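Local structure of DNA mimic protein DMP12 (Neisseria meningitidis MC58, 3W1O) at residues H5-K13 with Y29-I40. The protein acts as a DNA mimic that binds the dimeric histone-like protein HU at its DNA-binding sites and partially prevents it from binding DNA. Residues are numbered along the deposited sequence; the frame is centred on the assembly and turned at random.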
loop_
_atom_site.group_PDB
_atom_site.type_symbol
_atom_site.label_atom_id
_atom_site.label_comp_id
_atom_site.label_asym_id
_atom_site.label_seq_id
_atom_site.Cartn_x
_atom_site.Cartn_y
_atom_site.Cartn_z
ATOM N N HIS A 5 15.155 -4.000 -4.415
ATOM C CA HIS A 5 13.848 -4.589 -3.967
ATOM C C HIS A 5 12.729 -3.540 -3.939
ATOM O O HIS A 5 12.735 -2.691 -3.053
ATOM C CB HIS A 5 13.986 -5.263 -2.594
ATOM C CG HIS A 5 13.752 -6.740 -2.627
ATOM N ND1 HIS A 5 13.908 -7.540 -1.517
ATOM C CD2 HIS A 5 13.393 -7.565 -3.640
ATOM C CE1 HIS A 5 13.638 -8.795 -1.839
ATOM N NE2 HIS A 5 13.320 -8.838 -3.120
ATOM N N ASN A 6 11.791 -3.596 -4.905
ATOM C CA ASN A 6 10.759 -2.547 -5.050
ATOM C C ASN A 6 9.940 -2.384 -3.772
ATOM O O ASN A 6 9.804 -3.319 -3.005
ATOM C CB ASN A 6 9.820 -2.882 -6.203
ATOM C CG ASN A 6 10.467 -2.697 -7.550
ATOM O OD1 ASN A 6 11.080 -1.673 -7.814
ATOM N ND2 ASN A 6 10.297 -3.675 -8.419
ATOM N N LEU A 7 9.388 -1.202 -3.591
ATOM C CA LEU A 7 8.426 -0.881 -2.529
ATOM C C LEU A 7 7.183 -1.720 -2.711
ATOM O O LEU A 7 6.693 -1.836 -3.827
ATOM C CB LEU A 7 8.051 0.607 -2.615
ATOM C CG LEU A 7 6.805 1.120 -1.881
ATOM C CD1 LEU A 7 6.980 0.868 -0.362
ATOM C CD2 LEU A 7 6.718 2.595 -2.220
ATOM N N LEU A 8 6.687 -2.305 -1.616
ATOM C CA LEU A 8 5.424 -3.042 -1.707
ATOM C C LEU A 8 4.394 -2.401 -0.822
ATOM O O LEU A 8 4.691 -1.960 0.289
ATOM C CB LEU A 8 5.591 -4.509 -1.321
ATOM C CG LEU A 8 6.601 -5.365 -2.115
ATOM C CD1 LEU A 8 6.515 -6.800 -1.598
ATOM C CD2 LEU A 8 6.362 -5.305 -3.632
ATOM N N ILE A 9 3.165 -2.361 -1.314
ATOM C CA ILE A 9 2.025 -2.063 -0.427
ATOM C C ILE A 9 1.155 -3.286 -0.588
ATOM O O ILE A 9 0.785 -3.616 -1.722
ATOM C CB ILE A 9 1.295 -0.824 -0.910
ATOM C CG1 ILE A 9 2.236 0.400 -0.765
ATOM C CG2 ILE A 9 -0.078 -0.679 -0.168
ATOM C CD1 ILE A 9 1.653 1.750 -1.225
ATOM N N PHE A 10 0.865 -4.003 0.488
ATOM C CA PHE A 10 0.130 -5.232 0.303
ATOM C C PHE A 10 -0.638 -5.690 1.543
ATOM O O PHE A 10 -0.400 -5.154 2.664
ATOM C CB PHE A 10 1.095 -6.364 -0.134
ATOM C CG PHE A 10 1.955 -6.924 0.990
ATOM C CD1 PHE A 10 1.557 -8.064 1.702
ATOM C CD2 PHE A 10 3.139 -6.284 1.348
ATOM C CE1 PHE A 10 2.350 -8.550 2.809
ATOM C CE2 PHE A 10 3.920 -6.772 2.414
ATOM C CZ PHE A 10 3.512 -7.923 3.126
ATOM N N CYS A 11 -1.501 -6.693 1.326
ATOM C CA CYS A 11 -2.008 -7.516 2.433
ATOM C C CYS A 11 -1.932 -8.945 1.969
ATOM O O CYS A 11 -1.678 -9.217 0.790
ATOM C CB CYS A 11 -3.429 -7.072 2.857
ATOM S SG CYS A 11 -4.661 -7.338 1.568
ATOM N N LEU A 12 -2.030 -9.884 2.910
ATOM C CA LEU A 12 -2.156 -11.260 2.576
ATOM C C LEU A 12 -3.501 -11.516 1.910
ATOM O O LEU A 12 -4.506 -10.810 2.170
ATOM C CB LEU A 12 -2.069 -12.108 3.823
ATOM C CG LEU A 12 -0.747 -11.949 4.556
ATOM C CD1 LEU A 12 -0.579 -12.951 5.734
ATOM C CD2 LEU A 12 0.382 -12.109 3.570
ATOM N N LYS A 13 -3.510 -12.550 1.098
ATOM C CA LYS A 13 -4.749 -13.088 0.565
ATOM C C LYS A 13 -5.633 -13.728 1.627
ATOM O O LYS A 13 -5.145 -14.197 2.643
ATOM C CB LYS A 13 -4.417 -14.166 -0.438
ATOM C CG LYS A 13 -4.104 -13.597 -1.774
ATOM C CD LYS A 13 -3.497 -14.681 -2.608
ATOM C CE LYS A 13 -3.745 -14.448 -4.049
ATOM N NZ LYS A 13 -3.458 -15.771 -4.692
ATOM N N TYR A 29 6.828 -10.729 -1.791
ATOM C CA TYR A 29 7.798 -10.684 -2.910
ATOM C C TYR A 29 7.664 -11.884 -3.811
ATOM O O TYR A 29 7.963 -11.784 -5.009
ATOM C CB TYR A 29 9.242 -10.552 -2.405
ATOM C CG TYR A 29 9.581 -9.115 -2.073
ATOM C CD1 TYR A 29 9.602 -8.127 -3.071
ATOM C CD2 TYR A 29 9.854 -8.734 -0.762
ATOM C CE1 TYR A 29 9.898 -6.783 -2.757
ATOM C CE2 TYR A 29 10.153 -7.408 -0.446
ATOM C CZ TYR A 29 10.180 -6.442 -1.428
ATOM O OH TYR A 29 10.459 -5.124 -1.080
ATOM N N LYS A 30 7.211 -13.004 -3.236
ATOM C CA LYS A 30 6.893 -14.224 -4.012
ATOM C C LYS A 30 5.516 -14.251 -4.670
ATOM O O LYS A 30 5.234 -15.165 -5.456
ATOM C CB LYS A 30 6.987 -15.469 -3.117
ATOM C CG LYS A 30 8.435 -15.843 -2.788
ATOM C CD LYS A 30 8.485 -16.704 -1.522
ATOM C CE LYS A 30 8.399 -18.176 -1.860
ATOM N NZ LYS A 30 8.950 -18.957 -0.701
ATOM N N ASN A 31 4.655 -13.294 -4.332
ATOM C CA ASN A 31 3.282 -13.267 -4.867
ATOM C C ASN A 31 2.943 -11.926 -5.465
ATOM O O ASN A 31 1.848 -11.362 -5.251
ATOM C CB ASN A 31 2.307 -13.628 -3.749
ATOM C CG ASN A 31 2.348 -15.105 -3.445
ATOM O OD1 ASN A 31 1.722 -15.882 -4.165
ATOM N ND2 ASN A 31 3.155 -15.518 -2.439
ATOM N N ILE A 32 3.908 -11.391 -6.191
ATOM C CA ILE A 32 3.674 -10.125 -6.889
ATOM C C ILE A 32 2.519 -10.273 -7.880
ATOM O O ILE A 32 1.925 -9.271 -8.267
ATOM C CB ILE A 32 4.928 -9.591 -7.615
ATOM C CG1 ILE A 32 6.061 -9.340 -6.615
ATOM C CG2 ILE A 32 4.577 -8.331 -8.440
ATOM C CD1 ILE A 32 5.848 -8.210 -5.734
ATOM N N GLN A 33 2.155 -11.487 -8.257
ATOM C CA GLN A 33 0.988 -11.592 -9.158
ATOM C C GLN A 33 -0.308 -11.285 -8.411
ATOM O O GLN A 33 -1.335 -11.005 -9.034
ATOM C CB GLN A 33 0.888 -12.964 -9.823
ATOM C CG GLN A 33 0.342 -14.075 -8.965
ATOM C CD GLN A 33 1.202 -14.425 -7.768
ATOM O OE1 GLN A 33 2.430 -14.192 -7.754
ATOM N NE2 GLN A 33 0.558 -15.009 -6.740
ATOM N N SER A 34 -0.274 -11.377 -7.064
ATOM C CA SER A 34 -1.502 -11.168 -6.304
ATOM C C SER A 34 -2.151 -9.781 -6.485
ATOM O O SER A 34 -1.476 -8.746 -6.485
ATOM C CB SER A 34 -1.284 -11.517 -4.811
ATOM O OG SER A 34 -2.450 -11.192 -4.060
ATOM N N GLU A 35 -3.486 -9.767 -6.581
ATOM C CA GLU A 35 -4.263 -8.548 -6.561
ATOM C C GLU A 35 -4.075 -7.812 -5.219
ATOM O O GLU A 35 -4.396 -6.629 -5.098
ATOM C CB GLU A 35 -5.777 -8.871 -6.763
ATOM C CG GLU A 35 -6.458 -9.506 -5.544
ATOM C CD GLU A 35 -7.898 -9.861 -5.837
ATOM O OE1 GLU A 35 -8.721 -8.924 -5.841
ATOM O OE2 GLU A 35 -8.187 -11.052 -6.040
ATOM N N THR A 36 -3.523 -8.506 -4.231
ATOM C CA THR A 36 -3.379 -7.913 -2.874
ATOM C C THR A 36 -2.016 -7.267 -2.701
ATOM O O THR A 36 -1.725 -6.752 -1.623
ATOM C CB THR A 36 -3.553 -8.942 -1.738
ATOM O OG1 THR A 36 -2.481 -9.913 -1.782
ATOM C CG2 THR A 36 -4.961 -9.653 -1.860
ATOM N N VAL A 37 -1.191 -7.298 -3.759
ATOM C CA VAL A 37 0.173 -6.802 -3.666
ATOM C C VAL A 37 0.338 -5.731 -4.713
ATOM O O VAL A 37 0.031 -5.960 -5.915
ATOM C CB VAL A 37 1.252 -7.881 -3.855
ATOM C CG1 VAL A 37 2.655 -7.208 -3.952
ATOM C CG2 VAL A 37 1.228 -8.910 -2.748
ATOM N N VAL A 38 0.792 -4.554 -4.298
ATOM C CA VAL A 38 1.172 -3.560 -5.288
ATOM C C VAL A 38 2.706 -3.418 -5.227
ATOM O O VAL A 38 3.247 -3.078 -4.195
ATOM C CB VAL A 38 0.527 -2.200 -5.020
ATOM C CG1 VAL A 38 0.903 -1.214 -6.130
ATOM C CG2 VAL A 38 -1.009 -2.335 -4.949
ATOM N N GLU A 39 3.382 -3.641 -6.350
ATOM C CA GLU A 39 4.812 -3.426 -6.449
ATOM C C GLU A 39 5.010 -2.062 -7.080
ATOM O O GLU A 39 4.395 -1.767 -8.110
ATOM C CB GLU A 39 5.378 -4.513 -7.381
ATOM C CG GLU A 39 6.846 -4.398 -7.648
ATOM C CD GLU A 39 7.291 -5.433 -8.663
ATOM O OE1 GLU A 39 6.554 -5.691 -9.654
ATOM O OE2 GLU A 39 8.385 -5.966 -8.447
ATOM N N ILE A 40 5.868 -1.226 -6.496
ATOM C CA ILE A 40 5.987 0.149 -6.931
ATOM C C ILE A 40 7.440 0.425 -7.248
ATOM O O ILE A 40 8.277 0.311 -6.372
ATOM C CB ILE A 40 5.493 1.126 -5.869
ATOM C CG1 ILE A 40 4.079 0.735 -5.464
ATOM C CG2 ILE A 40 5.476 2.594 -6.424
ATOM C CD1 ILE A 40 3.420 1.671 -4.396
HETATM O O HOH W 1 -2.569 -14.605 -6.914
#
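Leu-7 to Phe-10 pair antiparallel with Val-37 to Ile-40, the two short strand axes running at 160° to each other, with Leu-7–Ile-40 and Ile-9–Val-38 as hydrogen-bonded pairs and Leu-8–Glu-39 and Phe-10–Val-37 as non-hydrogen-bonded ones. The bonding is firm at Ile-9, whose O receives Val-38 N at 2.7 Å; at Leu-7 the pair is lopsided, Ile-40 N bonding Leu-7 O well while the bond from Leu-7 N to Ile-40 O is weak. Next along the chain, Cys-11 is held twice by one residue: its N donates to Thr-36 O, and its O accepts Thr-36 OG1 at 2.8 Å. That hydroxyl, lying between its own backbone N and carbonyl carbon (chi1 65°), in turn accepts a bond from Ser-34 OG.

The Tyr-29 ring is packed on both faces. His-5 stacks on one face, planes 5° apart and centroids 3.8 Å apart, while Leu-8 CD1 makes a CH-pi contact over the centre of the opposite face, 3.5 Å from the centroid. Tyr-29 OH donates to Asn-6 O at 2.7 Å, fixing the ring beside the incoming chain. The arrangement belongs to a four-stranded antiparallel sheet in which 37-40 is an edge strand and 7-10 an inner one, bonded also to strand 115-118; Tyr-29 lies on helix 21-30, which is part of the connection between the two and covers the Leu-8 and Phe-10 side.

The other branch of Leu-8, CD2, meets Ile-32 CD1 at 3.6 Å. On the sheet face of Leu-7, Ile-9, Val-38 and Ile-40, the CD1 methyls of Ile-9 and Ile-40 touch, and helix 96-111 packs against Val-38. Asn-6 ND2 bonds Glu-39 OE2 at 3.0 Å, approaching from above the carboxylate plane, with amide and carboxylate nearly perpendicular. At the far end, extended Lys-13 passes Ser-34 and shares a water with Gln-33.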